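PDB 3CE2: putative peptidase from Chlamydophila abortus, which is probably a zinc-dependent oligopeptidase of the M3B family that degrades small bioactive peptides. Local coordinates for residues Y348-W361 and I400-F412. Numbering follows the deposited sequence.
Sequences YIDTLKQGLTTQGW and IAHEGGHSMHSYF. With ZN (zinc ion), chain D.
Y348 lays one ring face against M408. The methyl carbon M408 CE sits over the ring centre, 3.9 Å from the centroid of the Y348 ring, a CH-pi contact. M408 SD stands further out above the same ring in a Met-aromatic contact. Bends at chi2 and chi3 fold the methionine so that CB and CG lie against the phenol end and CE over the ring. The hydroxyl of Y348 is hydrogen-bonded to N436, which also bonds A401 O. Y348 CD1 meets the edge of the F412 ring, 3.8 Å from F412 CE2. T351 points its CG2 over one face of the Y411 ring, while T351 CB lies 3.6 Å from M408 CE. L352 packs on glycine backbone, with L352 CD1 4.1 Å from G404 CA. The axes of helical segments 348-357 and 400-412 come within 10.9 Å, with 108° between their N-to-C directions.

The helix 394-416 carries the HExxH motif of zinc metallopeptidases. H402 NE2 and H406 NE2 bind the zinc ion, and E430 supplies a further ligand. H406 points away from helix 345-357, whereas G404 and M408 lie on the face that packs against it. Further along, L356 CD1 touches I400 CG2 at 3.9 Å. The chain then leaves the helix and turns back through G360, bringing W361 N to a hydrogen bond with G355 O. W361 lays a ring face over G355 CA. Its ring edge meets M408 SD, 4.0 Å from W361 CH2. Beside it, the six-membered ring of W361 and the Y411 ring meet obliquely, their planes at 44°. H383 stacks on the W361 ring.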
loop_
_atom_site.group_PDB
_atom_site.type_symbol
_atom_site.label_atom_id
_atom_site.label_comp_id
_atom_site.label_asym_id
_atom_site.label_seq_id
_atom_site.Cartn_x
_atom_site.Cartn_y
_atom_site.Cartn_z
ATOM N N TYR A 348 15.668 17.142 -7.050
ATOM C CA TYR A 348 14.656 16.506 -6.210
ATOM C C TYR A 348 14.569 17.229 -4.876
ATOM O O TYR A 348 13.501 17.640 -4.445
ATOM C CB TYR A 348 15.011 15.049 -5.947
ATOM C CG TYR A 348 13.953 14.281 -5.203
ATOM C CD1 TYR A 348 13.109 13.417 -5.878
ATOM C CD2 TYR A 348 13.802 14.406 -3.825
ATOM C CE1 TYR A 348 12.132 12.701 -5.215
ATOM C CE2 TYR A 348 12.817 13.696 -3.139
ATOM C CZ TYR A 348 11.978 12.841 -3.844
ATOM O OH TYR A 348 10.992 12.107 -3.204
ATOM N N ILE A 349 15.721 17.380 -4.243
ATOM C CA ILE A 349 15.829 17.943 -2.913
ATOM C C ILE A 349 15.252 19.369 -2.825
ATOM O O ILE A 349 14.584 19.717 -1.857
ATOM C CB ILE A 349 17.317 17.821 -2.439
ATOM C CG1 ILE A 349 17.403 17.003 -1.174
ATOM C CG2 ILE A 349 18.071 19.146 -2.417
ATOM C CD1 ILE A 349 17.236 15.541 -1.463
ATOM N N ASP A 350 15.463 20.176 -3.858
ATOM C CA ASP A 350 14.972 21.557 -3.860
ATOM C C ASP A 350 13.485 21.592 -4.096
ATOM O O ASP A 350 12.765 22.260 -3.379
ATOM C CB ASP A 350 15.672 22.419 -4.931
ATOM C CG ASP A 350 17.097 22.793 -4.547
ATOM O OD1 ASP A 350 17.390 22.872 -3.333
ATOM O OD2 ASP A 350 17.928 23.002 -5.456
ATOM N N THR A 351 13.017 20.887 -5.115
ATOM C CA THR A 351 11.581 20.845 -5.359
ATOM C C THR A 351 10.796 20.467 -4.098
ATOM O O THR A 351 9.825 21.116 -3.757
ATOM C CB THR A 351 11.248 19.922 -6.521
ATOM O OG1 THR A 351 11.856 20.464 -7.691
ATOM C CG2 THR A 351 9.758 19.865 -6.762
ATOM N N LEU A 352 11.251 19.438 -3.396
ATOM C CA LEU A 352 10.599 19.000 -2.167
ATOM C C LEU A 352 10.688 20.080 -1.109
ATOM O O LEU A 352 9.719 20.341 -0.414
ATOM C CB LEU A 352 11.235 17.711 -1.633
ATOM C CG LEU A 352 10.600 17.147 -0.369
ATOM C CD1 LEU A 352 9.080 17.124 -0.505
ATOM C CD2 LEU A 352 11.112 15.743 -0.095
ATOM N N LYS A 353 11.854 20.706 -0.987
ATOM C CA LYS A 353 12.026 21.743 -0.002
ATOM C C LYS A 353 11.094 22.908 -0.327
ATOM O O LYS A 353 10.422 23.432 0.560
ATOM C CB LYS A 353 13.481 22.193 0.074
ATOM C CG LYS A 353 13.830 23.025 1.329
ATOM C CD LYS A 353 15.227 23.588 1.227
ATOM C CE LYS A 353 15.531 24.571 2.328
ATOM N NZ LYS A 353 16.315 23.935 3.416
ATOM N N GLN A 354 11.016 23.294 -1.594
ATOM C CA GLN A 354 10.104 24.374 -2.002
ATOM C C GLN A 354 8.654 24.057 -1.674
ATOM O O GLN A 354 7.904 24.938 -1.252
ATOM C CB GLN A 354 10.231 24.723 -3.501
ATOM C CG GLN A 354 11.523 25.455 -3.889
ATOM C CD GLN A 354 12.080 26.330 -2.755
ATOM O OE1 GLN A 354 13.130 26.027 -2.186
ATOM N NE2 GLN A 354 11.365 27.404 -2.416
ATOM N N GLY A 355 8.260 22.808 -1.889
ATOM C CA GLY A 355 6.896 22.371 -1.575
ATOM C C GLY A 355 6.559 22.428 -0.087
ATOM O O GLY A 355 5.457 22.803 0.308
ATOM N N LEU A 356 7.529 22.068 0.738
ATOM C CA LEU A 356 7.350 22.048 2.165
ATOM C C LEU A 356 7.411 23.434 2.782
ATOM O O LEU A 356 6.939 23.632 3.899
ATOM C CB LEU A 356 8.424 21.156 2.793
ATOM C CG LEU A 356 8.367 19.722 2.277
ATOM C CD1 LEU A 356 9.416 18.845 2.942
ATOM C CD2 LEU A 356 6.965 19.183 2.500
ATOM N N THR A 357 7.989 24.404 2.082
ATOM C CA THR A 357 8.201 25.704 2.718
ATOM C C THR A 357 7.632 26.974 2.046
ATOM O O THR A 357 7.249 27.909 2.749
ATOM C CB THR A 357 9.682 25.930 3.068
ATOM O OG1 THR A 357 10.428 26.169 1.871
ATOM C CG2 THR A 357 10.254 24.730 3.808
ATOM N N THR A 358 7.583 27.042 0.716
ATOM C CA THR A 358 7.064 28.258 0.060
ATOM C C THR A 358 5.937 27.992 -0.941
ATOM O O THR A 358 5.223 28.905 -1.308
ATOM C CB THR A 358 8.187 29.071 -0.661
ATOM O OG1 THR A 358 8.852 28.235 -1.612
ATOM C CG2 THR A 358 9.231 29.609 0.329
ATOM N N GLN A 359 5.782 26.753 -1.397
ATOM C CA GLN A 359 4.802 26.441 -2.435
ATOM C C GLN A 359 3.417 26.102 -1.867
ATOM O O GLN A 359 2.460 25.905 -2.628
ATOM C CB GLN A 359 5.313 25.281 -3.311
ATOM C CG GLN A 359 5.818 25.678 -4.699
ATOM C CD GLN A 359 6.461 27.071 -4.723
ATOM O OE1 GLN A 359 5.890 28.017 -5.274
ATOM N NE2 GLN A 359 7.646 27.200 -4.117
ATOM N N GLY A 360 3.315 26.002 -0.541
ATOM C CA GLY A 360 2.046 25.659 0.103
ATOM C C GLY A 360 1.523 24.238 -0.090
ATOM O O GLY A 360 0.322 24.016 -0.189
ATOM N N TRP A 361 2.419 23.265 -0.150
ATOM C CA TRP A 361 2.004 21.879 -0.299
ATOM C C TRP A 361 1.419 21.319 1.008
ATOM O O TRP A 361 0.503 20.493 0.998
ATOM C CB TRP A 361 3.215 21.036 -0.677
ATOM C CG TRP A 361 3.682 21.212 -2.077
ATOM C CD1 TRP A 361 3.368 22.233 -2.933
ATOM C CD2 TRP A 361 4.560 20.342 -2.791
ATOM N NE1 TRP A 361 3.991 22.042 -4.135
ATOM C CE2 TRP A 361 4.734 20.892 -4.075
ATOM C CE3 TRP A 361 5.211 19.146 -2.470
ATOM C CZ2 TRP A 361 5.541 20.291 -5.041
ATOM C CZ3 TRP A 361 6.015 18.550 -3.422
ATOM C CH2 TRP A 361 6.176 19.121 -4.695
ATOM N N ILE A 400 7.180 12.883 7.102
ATOM C CA ILE A 400 7.473 13.838 6.041
ATOM C C ILE A 400 8.246 13.158 4.908
ATOM O O ILE A 400 7.918 13.357 3.736
ATOM C CB ILE A 400 8.329 14.985 6.542
ATOM C CG1 ILE A 400 7.572 15.824 7.542
ATOM C CG2 ILE A 400 8.782 15.863 5.392
ATOM C CD1 ILE A 400 8.440 16.906 8.123
ATOM N N ALA A 401 9.266 12.362 5.252
ATOM C CA ALA A 401 10.038 11.647 4.231
ATOM C C ALA A 401 9.146 10.687 3.449
ATOM O O ALA A 401 9.257 10.587 2.228
ATOM C CB ALA A 401 11.230 10.908 4.834
ATOM N N HIS A 402 8.244 10.007 4.147
ATOM C CA HIS A 402 7.303 9.086 3.505
ATOM C C HIS A 402 6.339 9.820 2.565
ATOM O O HIS A 402 6.231 9.493 1.377
ATOM C CB HIS A 402 6.520 8.364 4.591
ATOM C CG HIS A 402 5.640 7.263 4.094
ATOM N ND1 HIS A 402 6.024 5.937 4.114
ATOM C CD2 HIS A 402 4.372 7.282 3.611
ATOM C CE1 HIS A 402 5.038 5.187 3.654
ATOM N NE2 HIS A 402 4.030 5.980 3.327
ATOM N N GLU A 403 5.641 10.815 3.107
ATOM C CA GLU A 403 4.651 11.548 2.335
ATOM C C GLU A 403 5.326 12.360 1.239
ATOM O O GLU A 403 4.775 12.513 0.154
ATOM C CB GLU A 403 3.788 12.443 3.238
ATOM C CG GLU A 403 2.943 11.662 4.247
ATOM C CD GLU A 403 2.110 10.539 3.614
ATOM O OE1 GLU A 403 1.941 10.509 2.373
ATOM O OE2 GLU A 403 1.622 9.664 4.353
ATOM N N GLY A 404 6.526 12.866 1.516
ATOM C CA GLY A 404 7.325 13.545 0.482
ATOM C C GLY A 404 7.626 12.616 -0.693
ATOM O O GLY A 404 7.640 13.022 -1.858
ATOM N N GLY A 405 7.855 11.351 -0.382
ATOM C CA GLY A 405 8.013 10.362 -1.413
ATOM C C GLY A 405 6.805 10.212 -2.322
ATOM O O GLY A 405 6.960 10.295 -3.548
ATOM N N HIS A 406 5.613 9.967 -1.750
ATOM C CA HIS A 406 4.391 9.827 -2.569
ATOM C C HIS A 406 4.211 11.085 -3.376
ATOM O O HIS A 406 3.851 11.047 -4.542
ATOM C CB HIS A 406 3.109 9.682 -1.728
ATOM C CG HIS A 406 2.969 8.379 -1.022
ATOM N ND1 HIS A 406 3.230 7.169 -1.627
ATOM C CD2 HIS A 406 2.545 8.092 0.233
ATOM C CE1 HIS A 406 3.005 6.192 -0.765
ATOM N NE2 HIS A 406 2.593 6.726 0.372
ATOM N N SER A 407 4.436 12.208 -2.715
ATOM C CA SER A 407 4.206 13.496 -3.303
ATOM C C SER A 407 5.078 13.765 -4.522
ATOM O O SER A 407 4.558 14.111 -5.569
ATOM C CB SER A 407 4.366 14.586 -2.242
ATOM O OG SER A 407 3.174 14.617 -1.475
ATOM N N MET A 408 6.390 13.597 -4.386
ATOM C CA MET A 408 7.290 13.734 -5.517
ATOM C C MET A 408 6.956 12.753 -6.649
ATOM O O MET A 408 6.911 13.148 -7.841
ATOM C CB MET A 408 8.743 13.625 -5.066
ATOM C CG MET A 408 9.165 14.811 -4.184
ATOM S SD MET A 408 9.085 16.420 -5.051
ATOM C CE MET A 408 10.646 16.402 -5.911
ATOM N N HIS A 409 6.658 11.503 -6.291
ATOM C CA HIS A 409 6.238 10.508 -7.287
ATOM C C HIS A 409 5.101 11.125 -8.104
ATOM O O HIS A 409 5.170 11.194 -9.351
ATOM C CB HIS A 409 5.734 9.249 -6.588
ATOM C CG HIS A 409 5.658 8.030 -7.457
ATOM N ND1 HIS A 409 5.752 8.074 -8.834
ATOM C CD2 HIS A 409 5.465 6.727 -7.135
ATOM C CE1 HIS A 409 5.643 6.849 -9.322
ATOM N NE2 HIS A 409 5.455 6.017 -8.311
ATOM N N SER A 410 4.064 11.587 -7.401
ATOM C CA SER A 410 2.862 12.109 -8.072
ATOM C C SER A 410 3.152 13.352 -8.899
ATOM O O SER A 410 2.638 13.529 -10.005
ATOM C CB SER A 410 1.762 12.404 -7.056
ATOM O OG SER A 410 0.971 11.236 -6.828
ATOM N N TYR A 411 3.990 14.208 -8.341
ATOM C CA TYR A 411 4.366 15.433 -8.957
ATOM C C TYR A 411 5.052 15.101 -10.272
ATOM O O TYR A 411 4.641 15.581 -11.324
ATOM C CB TYR A 411 5.307 16.174 -8.018
ATOM C CG TYR A 411 6.046 17.307 -8.643
ATOM C CD1 TYR A 411 5.474 18.569 -8.729
ATOM C CD2 TYR A 411 7.332 17.128 -9.131
ATOM C CE1 TYR A 411 6.168 19.638 -9.293
ATOM C CE2 TYR A 411 8.040 18.180 -9.713
ATOM C CZ TYR A 411 7.448 19.431 -9.796
ATOM O OH TYR A 411 8.141 20.477 -10.368
ATOM N N PHE A 412 6.082 14.263 -10.216
ATOM C CA PHE A 412 6.822 13.895 -11.412
ATOM C C PHE A 412 5.944 13.253 -12.477
ATOM O O PHE A 412 6.091 13.558 -13.649
ATOM C CB PHE A 412 7.949 12.937 -11.065
ATOM C CG PHE A 412 9.184 13.606 -10.568
ATOM C CD1 PHE A 412 9.676 14.736 -11.196
ATOM C CD2 PHE A 412 9.890 13.073 -9.507
ATOM C CE1 PHE A 412 10.850 15.331 -10.752
ATOM C CE2 PHE A 412 11.060 13.664 -9.045
ATOM C CZ PHE A 412 11.541 14.789 -9.672
HETATM ZN ZN ZN D . 2.381 5.491 2.148
#